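PDB 2POS: sylvaticin from Pythium sylvaticum, which is a secreted alpha-elicitin-like protein that, as in related elicitins, probably binds sterols and may trigger defence responses in plants. Local coordinates for residues F9-K14 with N69-V74; D29-Q34 with K48-T53; E55-I60 with E88-C93. All coordinates share one frame; numbering follows the deposited sequence.

Interaction 1 (F9-K14 with N69-V74); sequences FTEFFK and NDCILV
In the elicitin fold, residues 69-74, which lead into the two-stranded antiparallel sheet formed with strand 78-80, lie against the short, weakly bonded helix 10-13. At the start of this segment, the backbone N of Asn69 donates to Glu11 OE2 at 2.7 Å with an N-H...O angle of 168°, a short, nearly straight bond that meets the oxygen from above the carboxylate plane. Glu11 gets there with CG anti to its own backbone N (chi1 -172°) and a bend at chi2. The same carboxylate forms a salt bridge within its own segment, Lys14 NZ to Glu11 OE1 at 2.9 Å. One water links Glu11 OE2 and Asn69 O, within hydrogen-bonding distance of both. Since Glu11 is buried, the lysine charge and the Asn69 N-H probably help keep it ionised; Lys14 NZ, at the end of an extended chain, also donates to the carbonyl of Asn67. Two residues on, Cys71 turns its CB toward the helix while its sulfur is in the disulfide with Cys7, which ties this loop covalently to the chain just before the helix. Leu73 opens the apolar half. Its CG is anti to the backbone N, and CD1 sits over the centre of one face of the Phe12 ring, 3.6 Å from the centroid and only 11° off the normal, a clear CH-pi contact; CD2 reaches toward the CE2 corner of that ring. At Val74 the backbone takes over from the side chain: its carbonyl O lies at the ring's edge, in plane, 3.4 Å from Phe12 CZ.

Interaction 2 (D29-Q34 with K48-T53); sequences DASGWQ and KLMCGT
The indole of Trp33 is the one flat side chain that carries this contact, and Met50 meets it obliquely, neither squarely over a face nor at an edge. Met50 CE lies 3.5 Å from Trp33 CE3, with CZ3 the next ring atom in line, while Met50 SD is 4.5 Å from the centroid of the six-membered ring and 39° off its normal, a Met-aromatic contact. The methionine reaches the indole along an extended chi2 (174°) and then turns at chi3 (76°), which brings the methyl in against the benzo side. At the pyrrole side, Trp33 NE1 donates to the carbonyl of Gly40, which probably helps hold the indole's orientation.

Nearer the methionine's backbone, Ser31 packs against the base of the same side chain: Ser31 CB to Met50 CG is 3.5 Å, tighter than usual for two carbons, and it fits the close backbone approach here, 5.0 Å between the CA atoms of Ser31 and Leu49. Ser31 OG sits between its backbone N and carbonyl carbon and accepts from Trp33 N at 3.1 Å, an ST turn across Gly32, which leaves the helix with positive phi. The same hydroxyl is also hydrogen-bonded to Cys27 O. Nearer the surface, Leu49 CD1 lies 3.6 Å from Ser31 O, and Ala30 CB touches Thr53 OG1. That hydroxyl donates to Leu49 O at 2.8 Å from above the carbonyl plane, so Leu49 O, which also accepts from Gly52 N, is gripped twice.

The contact thus joins the C-terminal ends of helices 22-31 and 44-51. Trp33 and Met50 continue inward, Trp33 onto Leu59 of helix 54-64 and Leu85 of helix 82-92, Met50 onto Cys56 and Phe89 of those same two helices.

Interaction 3 (E55-I60 with E88-C93); sequences ECFTLI and EFEPSC
From CB to its tip, the side chain of Phe89 reaches from helix 82-92 to helix 54-64, whose short segments run nearly antiparallel, at 154° and 10.8 Å between axes. With CG anti to the backbone N, the ring is directed at the facing helix. CB starts beside the methyl branch CG2 of Ile60. CG and CD2 then pass under Ile60 CG1, which lies 3.9 Å from the ring centroid and 22° off the normal: a CH-pi contact over one face. Farther out, CE2 enters over a face of Phe57, 3.8 Å from Phe57 CD2. Centroids 5.1 Å apart and planes at 65° identify this as an edge-to-face (T-shaped) pair in which Phe89 supplies the edge. At the tip, CZ approaches Cys56 CB.

The opposite face of Phe89 is covered, toward the rim, by Cys93 SG of its own segment. This sulfur also reaches Phe57 CZ at 3.9 Å, obliquely, so one atom borders both rings. Glu90 adds its aliphatic CG at the edge of Phe57.

No hydrogen bond crosses between the segments; the join is apolar and aromatic. Around it, Cys56 is disulfide-linked to Cys27 of helix 22-31 and Cys93 to Cys51 of helix 44-51, while Leu47 of helix 44-51 packs onto Phe89.

Interactions 2 and 3 are neighbours, their centres about 10 Å apart, and both reach the helical interior. The Cys51-Cys93 disulfide joins them covalently, and Met50 CE packs 3.6 Å from Phe89 CE1, so the methionine bridges from the indole of one to the aromatic pair of the other. Interaction 1 lies on the other side of the chain's centre, its centre about 23 Å and 19 Å from theirs, and touches neither. All three are partly buried, yet their chemistry differs: a buried carboxylate with charged, amide and water partners beside one CH-pi contact in interaction 1, against sulfur, aromatic and aliphatic packing in 29-34/48-53 and 55-60/88-93.

Interaction 1 (F9-K14 with N69-V74)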
loop_
_atom_site.group_PDB
_atom_site.type_symbol
_atom_site.label_atom_id
_atom_site.label_comp_id
_atom_site.label_asym_id
_atom_site.label_seq_id
_atom_site.Cartn_x
_atom_site.Cartn_y
_atom_site.Cartn_z
ATOM N N PHE A 9 9.820 -11.967 -6.267
ATOM C CA PHE A 9 9.542 -10.824 -7.133
ATOM C C PHE A 9 8.134 -10.894 -7.728
ATOM O O PHE A 9 7.520 -9.857 -7.994
ATOM C CB PHE A 9 10.595 -10.686 -8.244
ATOM C CG PHE A 9 10.466 -9.417 -9.039
ATOM C CD1 PHE A 9 11.010 -8.230 -8.570
ATOM C CD2 PHE A 9 9.787 -9.406 -10.253
ATOM C CE1 PHE A 9 10.884 -7.052 -9.297
ATOM C CE2 PHE A 9 9.652 -8.233 -10.985
ATOM C CZ PHE A 9 10.199 -7.057 -10.508
ATOM N N THR A 10 7.628 -12.115 -7.918
ATOM C CA THR A 10 6.290 -12.340 -8.473
ATOM C C THR A 10 5.190 -11.644 -7.671
ATOM O O THR A 10 4.112 -11.358 -8.191
ATOM C CB THR A 10 5.966 -13.850 -8.625
ATOM O OG1 THR A 10 6.216 -14.531 -7.390
ATOM C CG2 THR A 10 6.811 -14.478 -9.730
ATOM N N GLU A 11 5.471 -11.351 -6.402
ATOM C CA GLU A 11 4.537 -10.602 -5.577
ATOM C C GLU A 11 4.214 -9.245 -6.206
ATOM O O GLU A 11 3.080 -8.788 -6.109
ATOM C CB GLU A 11 5.089 -10.436 -4.160
ATOM C CG GLU A 11 4.124 -9.825 -3.149
ATOM C CD GLU A 11 3.039 -10.777 -2.663
ATOM O OE1 GLU A 11 3.093 -11.992 -2.941
ATOM O OE2 GLU A 11 2.119 -10.294 -1.976
ATOM N N PHE A 12 5.194 -8.604 -6.850
ATOM C CA PHE A 12 4.948 -7.324 -7.526
ATOM C C PHE A 12 3.841 -7.468 -8.558
ATOM O O PHE A 12 2.995 -6.581 -8.698
ATOM C CB PHE A 12 6.198 -6.791 -8.246
ATOM C CG PHE A 12 7.200 -6.130 -7.345
ATOM C CD1 PHE A 12 8.364 -6.799 -6.977
ATOM C CD2 PHE A 12 6.995 -4.834 -6.877
ATOM C CE1 PHE A 12 9.310 -6.191 -6.154
ATOM C CE2 PHE A 12 7.934 -4.219 -6.036
ATOM C CZ PHE A 12 9.089 -4.897 -5.682
ATOM N N PHE A 13 3.836 -8.589 -9.276
ATOM C CA PHE A 13 2.877 -8.764 -10.368
ATOM C C PHE A 13 1.436 -8.793 -9.882
ATOM O O PHE A 13 0.515 -8.452 -10.629
ATOM C CB PHE A 13 3.194 -10.006 -11.208
ATOM C CG PHE A 13 4.572 -9.988 -11.841
ATOM C CD1 PHE A 13 5.323 -11.159 -11.911
ATOM C CD2 PHE A 13 5.105 -8.819 -12.384
ATOM C CE1 PHE A 13 6.587 -11.162 -12.491
ATOM C CE2 PHE A 13 6.371 -8.820 -12.976
ATOM C CZ PHE A 13 7.106 -10.002 -13.028
ATOM N N LYS A 14 1.236 -9.179 -8.618
ATOM C CA LYS A 14 -0.099 -9.154 -8.016
ATOM C C LYS A 14 -0.713 -7.758 -8.001
ATOM O O LYS A 14 -1.936 -7.626 -7.976
ATOM C CB LYS A 14 -0.054 -9.637 -6.566
ATOM C CG LYS A 14 0.128 -11.114 -6.360
ATOM C CD LYS A 14 0.026 -11.359 -4.860
ATOM C CE LYS A 14 0.350 -12.776 -4.502
ATOM N NZ LYS A 14 0.297 -12.912 -3.017
ATOM N N ASN A 69 0.850 -11.249 0.248
ATOM C CA ASN A 69 1.481 -12.147 1.206
ATOM C C ASN A 69 2.090 -11.391 2.376
ATOM O O ASN A 69 2.366 -10.200 2.287
ATOM C CB ASN A 69 2.535 -13.015 0.510
ATOM C CG ASN A 69 1.914 -14.098 -0.350
ATOM O OD1 ASN A 69 0.759 -14.463 -0.165
ATOM N ND2 ASN A 69 2.684 -14.616 -1.297
ATOM N N ASP A 70 2.258 -12.111 3.480
ATOM C CA ASP A 70 2.892 -11.607 4.676
ATOM C C ASP A 70 4.398 -11.811 4.507
ATOM O O ASP A 70 4.961 -12.830 4.917
ATOM C CB ASP A 70 2.345 -12.379 5.879
ATOM C CG ASP A 70 2.735 -11.761 7.218
ATOM O OD1 ASP A 70 3.484 -10.768 7.258
ATOM O OD2 ASP A 70 2.273 -12.289 8.250
ATOM N N CYS A 71 5.034 -10.838 3.864
ATOM C CA CYS A 71 6.459 -10.880 3.551
ATOM C C CYS A 71 6.924 -9.471 3.238
ATOM O O CYS A 71 6.100 -8.583 3.009
ATOM C CB CYS A 71 6.740 -11.790 2.346
ATOM S SG CYS A 71 5.754 -11.412 0.852
ATOM N N ILE A 72 8.241 -9.277 3.222
ATOM C CA ILE A 72 8.825 -7.980 2.917
ATOM C C ILE A 72 9.068 -7.849 1.419
ATOM O O ILE A 72 9.843 -8.607 0.833
ATOM C CB ILE A 72 10.139 -7.750 3.718
ATOM C CG1 ILE A 72 9.847 -7.676 5.228
ATOM C CG2 ILE A 72 10.875 -6.508 3.216
ATOM C CD1 ILE A 72 9.106 -6.410 5.680
ATOM N N LEU A 73 8.364 -6.895 0.816
ATOM C CA LEU A 73 8.572 -6.506 -0.572
ATOM C C LEU A 73 9.735 -5.522 -0.645
ATOM O O LEU A 73 9.715 -4.478 0.012
ATOM C CB LEU A 73 7.294 -5.867 -1.116
ATOM C CG LEU A 73 7.167 -5.599 -2.617
ATOM C CD1 LEU A 73 7.138 -6.913 -3.392
ATOM C CD2 LEU A 73 5.909 -4.799 -2.884
ATOM N N VAL A 74 10.743 -5.882 -1.438
ATOM C CA VAL A 74 11.973 -5.106 -1.571
ATOM C C VAL A 74 11.993 -4.418 -2.931
ATOM O O VAL A 74 12.005 -5.089 -3.962
ATOM C CB VAL A 74 13.217 -6.020 -1.431
ATOM C CG1 VAL A 74 14.511 -5.231 -1.653
ATOM C CG2 VAL A 74 13.230 -6.683 -0.071
HETATM O O HOH W 1 2.685 -8.541 0.032
#

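Interaction 2 (D29-Q34 with K48-T53)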
loop_
_atom_site.group_PDB
_atom_site.type_symbol
_atom_site.label_atom_id
_atom_site.label_comp_id
_atom_site.label_asym_id
_atom_site.label_seq_id
_atom_site.Cartn_x
_atom_site.Cartn_y
_atom_site.Cartn_z
ATOM N N ASP A 29 -2.221 11.175 -5.425
ATOM C CA ASP A 29 -2.191 12.623 -5.647
ATOM C C ASP A 29 -2.654 13.419 -4.432
ATOM O O ASP A 29 -2.102 14.477 -4.140
ATOM C CB ASP A 29 -3.030 13.007 -6.869
ATOM C CG ASP A 29 -2.417 12.533 -8.181
ATOM O OD1 ASP A 29 -1.289 11.997 -8.172
ATOM O OD2 ASP A 29 -3.070 12.703 -9.231
ATOM N N ALA A 30 -3.657 12.903 -3.721
ATOM C CA ALA A 30 -4.196 13.582 -2.542
ATOM C C ALA A 30 -3.217 13.575 -1.376
ATOM O O ALA A 30 -3.108 14.559 -0.641
ATOM C CB ALA A 30 -5.519 12.955 -2.119
ATOM N N SER A 31 -2.501 12.462 -1.211
ATOM C CA SER A 31 -1.695 12.251 -0.010
ATOM C C SER A 31 -0.196 12.458 -0.196
ATOM O O SER A 31 0.509 12.731 0.776
ATOM C CB SER A 31 -1.942 10.843 0.538
ATOM O OG SER A 31 -1.431 9.868 -0.345
ATOM N N GLY A 32 0.287 12.302 -1.429
ATOM C CA GLY A 32 1.723 12.323 -1.689
ATOM C C GLY A 32 2.403 10.989 -1.415
ATOM O O GLY A 32 3.611 10.849 -1.651
ATOM N N TRP A 33 1.643 10.025 -0.885
ATOM C CA TRP A 33 2.140 8.655 -0.686
ATOM C C TRP A 33 2.001 7.854 -1.968
ATOM O O TRP A 33 0.947 7.874 -2.605
ATOM C CB TRP A 33 1.379 7.944 0.437
ATOM C CG TRP A 33 1.689 6.475 0.544
ATOM C CD1 TRP A 33 2.826 5.916 1.046
ATOM C CD2 TRP A 33 0.849 5.382 0.144
ATOM N NE1 TRP A 33 2.751 4.541 0.989
ATOM C CE2 TRP A 33 1.547 4.188 0.437
ATOM C CE3 TRP A 33 -0.423 5.298 -0.433
ATOM C CZ2 TRP A 33 1.013 2.922 0.172
ATOM C CZ3 TRP A 33 -0.958 4.036 -0.698
ATOM C CH2 TRP A 33 -0.243 2.869 -0.390
ATOM N N GLN A 34 3.055 7.128 -2.330
ATOM C CA GLN A 34 3.039 6.331 -3.552
ATOM C C GLN A 34 3.041 4.834 -3.264
ATOM O O GLN A 34 3.834 4.350 -2.455
ATOM C CB GLN A 34 4.219 6.695 -4.460
ATOM C CG GLN A 34 4.428 8.209 -4.678
ATOM C CD GLN A 34 3.198 8.928 -5.240
ATOM O OE1 GLN A 34 2.813 10.004 -4.757
ATOM N NE2 GLN A 34 2.585 8.344 -6.263
ATOM N N LYS A 48 -2.372 11.136 7.510
ATOM C CA LYS A 48 -3.391 12.140 7.818
ATOM C C LYS A 48 -4.240 12.433 6.588
ATOM O O LYS A 48 -5.472 12.415 6.645
ATOM C CB LYS A 48 -2.715 13.436 8.286
ATOM C CG LYS A 48 -3.662 14.549 8.736
ATOM C CD LYS A 48 -3.840 14.600 10.248
ATOM C CE LYS A 48 -5.078 13.828 10.694
ATOM N NZ LYS A 48 -5.329 13.944 12.160
ATOM N N LEU A 49 -3.561 12.711 5.482
ATOM C CA LEU A 49 -4.224 12.996 4.217
ATOM C C LEU A 49 -5.003 11.791 3.693
ATOM O O LEU A 49 -6.145 11.929 3.274
ATOM C CB LEU A 49 -3.209 13.482 3.184
ATOM C CG LEU A 49 -2.734 14.930 3.373
ATOM C CD1 LEU A 49 -1.391 15.168 2.695
ATOM C CD2 LEU A 49 -3.786 15.904 2.851
ATOM N N MET A 50 -4.388 10.609 3.750
ATOM C CA MET A 50 -5.042 9.376 3.300
ATOM C C MET A 50 -6.324 9.106 4.075
ATOM O O MET A 50 -7.348 8.745 3.490
ATOM C CB MET A 50 -4.101 8.182 3.467
ATOM C CG MET A 50 -2.948 8.163 2.491
ATOM S SD MET A 50 -1.790 6.833 2.853
ATOM C CE MET A 50 -2.701 5.423 2.232
ATOM N N CYS A 51 -6.260 9.291 5.394
ATOM C CA CYS A 51 -7.391 9.006 6.274
ATOM C C CYS A 51 -8.602 9.910 6.024
ATOM O O CYS A 51 -9.709 9.572 6.424
ATOM C CB CYS A 51 -6.956 9.058 7.742
ATOM S SG CYS A 51 -5.803 7.719 8.169
ATOM N N GLY A 52 -8.381 11.048 5.371
ATOM C CA GLY A 52 -9.476 11.935 4.979
ATOM C C GLY A 52 -9.868 11.855 3.511
ATOM O O GLY A 52 -10.611 12.707 3.013
ATOM N N THR A 53 -9.380 10.827 2.818
ATOM C CA THR A 53 -9.629 10.654 1.386
ATOM C C THR A 53 -10.345 9.323 1.167
ATOM O O THR A 53 -9.763 8.252 1.377
ATOM C CB THR A 53 -8.302 10.713 0.586
ATOM O OG1 THR A 53 -7.612 11.936 0.885
ATOM C CG2 THR A 53 -8.544 10.624 -0.928
#

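Interaction 3 (E55-I60 with E88-C93)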
loop_
_atom_site.group_PDB
_atom_site.type_symbol
_atom_site.label_atom_id
_atom_site.label_comp_id
_atom_site.label_asym_id
_atom_site.label_seq_id
_atom_site.Cartn_x
_atom_site.Cartn_y
_atom_site.Cartn_z
ATOM N N GLU A 55 -11.081 7.710 -1.393
ATOM C CA GLU A 55 -10.429 6.877 -2.402
ATOM C C GLU A 55 -9.249 6.081 -1.853
ATOM O O GLU A 55 -8.916 5.018 -2.384
ATOM C CB GLU A 55 -9.996 7.721 -3.594
ATOM C CG GLU A 55 -11.175 8.211 -4.444
ATOM C CD GLU A 55 -11.781 9.530 -3.972
ATOM O OE1 GLU A 55 -11.386 10.074 -2.911
ATOM O OE2 GLU A 55 -12.671 10.033 -4.690
ATOM N N CYS A 56 -8.615 6.591 -0.799
ATOM C CA CYS A 56 -7.554 5.825 -0.134
ATOM C C CYS A 56 -8.100 4.569 0.541
ATOM O O CYS A 56 -7.476 3.514 0.491
ATOM C CB CYS A 56 -6.771 6.694 0.846
ATOM S SG CYS A 56 -5.751 7.922 0.021
ATOM N N PHE A 57 -9.284 4.667 1.136
ATOM C CA PHE A 57 -9.956 3.483 1.685
ATOM C C PHE A 57 -10.325 2.502 0.575
ATOM O O PHE A 57 -10.163 1.292 0.728
ATOM C CB PHE A 57 -11.192 3.883 2.492
ATOM C CG PHE A 57 -10.864 4.622 3.756
ATOM C CD1 PHE A 57 -10.616 5.993 3.732
ATOM C CD2 PHE A 57 -10.787 3.946 4.971
ATOM C CE1 PHE A 57 -10.297 6.684 4.899
ATOM C CE2 PHE A 57 -10.476 4.636 6.149
ATOM C CZ PHE A 57 -10.232 6.000 6.110
ATOM N N THR A 58 -10.819 3.034 -0.542
ATOM C CA THR A 58 -11.117 2.220 -1.717
ATOM C C THR A 58 -9.858 1.517 -2.218
ATOM O O THR A 58 -9.882 0.314 -2.510
ATOM C CB THR A 58 -11.739 3.077 -2.844
ATOM O OG1 THR A 58 -12.903 3.738 -2.327
ATOM C CG2 THR A 58 -12.136 2.214 -4.050
ATOM N N LEU A 59 -8.763 2.266 -2.305
ATOM C CA LEU A 59 -7.499 1.704 -2.749
ATOM C C LEU A 59 -7.034 0.589 -1.819
ATOM O O LEU A 59 -6.658 -0.492 -2.277
ATOM C CB LEU A 59 -6.419 2.788 -2.845
ATOM C CG LEU A 59 -5.017 2.269 -3.173
ATOM C CD1 LEU A 59 -4.980 1.551 -4.518
ATOM C CD2 LEU A 59 -4.008 3.414 -3.148
ATOM N N ILE A 60 -7.052 0.854 -0.515
ATOM C CA ILE A 60 -6.614 -0.139 0.462
ATOM C C ILE A 60 -7.439 -1.426 0.379
ATOM O O ILE A 60 -6.885 -2.527 0.419
ATOM C CB ILE A 60 -6.569 0.467 1.902
ATOM C CG1 ILE A 60 -5.414 1.482 2.009
ATOM C CG2 ILE A 60 -6.530 -0.633 2.982
ATOM C CD1 ILE A 60 -3.992 0.924 1.956
ATOM N N GLU A 88 -3.441 -2.846 8.702
ATOM C CA GLU A 88 -3.354 -1.857 9.771
ATOM C C GLU A 88 -3.876 -0.474 9.397
ATOM O O GLU A 88 -4.042 0.379 10.276
ATOM C CB GLU A 88 -1.919 -1.765 10.293
ATOM C CG GLU A 88 -1.476 -3.032 11.022
ATOM C CD GLU A 88 -0.164 -2.883 11.758
ATOM O OE1 GLU A 88 0.638 -1.987 11.406
ATOM O OE2 GLU A 88 0.062 -3.681 12.700
ATOM N N PHE A 89 -4.142 -0.247 8.108
ATOM C CA PHE A 89 -4.510 1.086 7.639
ATOM C C PHE A 89 -5.735 1.676 8.346
ATOM O O PHE A 89 -5.647 2.752 8.941
ATOM C CB PHE A 89 -4.700 1.123 6.113
ATOM C CG PHE A 89 -5.208 2.450 5.612
ATOM C CD1 PHE A 89 -4.366 3.555 5.550
ATOM C CD2 PHE A 89 -6.546 2.601 5.255
ATOM C CE1 PHE A 89 -4.845 4.788 5.111
ATOM C CE2 PHE A 89 -7.029 3.830 4.821
ATOM C CZ PHE A 89 -6.175 4.921 4.752
ATOM N N GLU A 90 -6.872 0.990 8.288
ATOM C CA GLU A 90 -8.108 1.567 8.840
ATOM C C GLU A 90 -7.981 1.939 10.330
ATOM O O GLU A 90 -8.271 3.081 10.699
ATOM C CB GLU A 90 -9.311 0.657 8.601
ATOM C CG GLU A 90 -9.908 0.733 7.218
ATOM C CD GLU A 90 -11.294 0.108 7.173
ATOM O OE1 GLU A 90 -11.412 -1.045 6.714
ATOM O OE2 GLU A 90 -12.260 0.758 7.631
ATOM N N PRO A 91 -7.533 0.992 11.189
ATOM C CA PRO A 91 -7.344 1.372 12.597
ATOM C C PRO A 91 -6.311 2.483 12.823
ATOM O O PRO A 91 -6.384 3.179 13.833
ATOM C CB PRO A 91 -6.873 0.075 13.277
ATOM C CG PRO A 91 -7.151 -1.010 12.322
ATOM C CD PRO A 91 -7.232 -0.430 10.951
ATOM N N SER A 92 -5.367 2.653 11.898
ATOM C CA SER A 92 -4.318 3.673 12.056
ATOM C C SER A 92 -4.892 5.083 11.901
ATOM O O SER A 92 -4.251 6.061 12.290
ATOM C CB SER A 92 -3.159 3.448 11.081
ATOM O OG SER A 92 -3.447 3.938 9.778
ATOM N N CYS A 93 -6.104 5.174 11.357
ATOM C CA CYS A 93 -6.731 6.465 11.065
ATOM C C CYS A 93 -7.398 7.129 12.261
ATOM O O CYS A 93 -7.736 8.315 12.213
ATOM C CB CYS A 93 -7.745 6.317 9.936
ATOM S SG CYS A 93 -6.978 6.082 8.337
#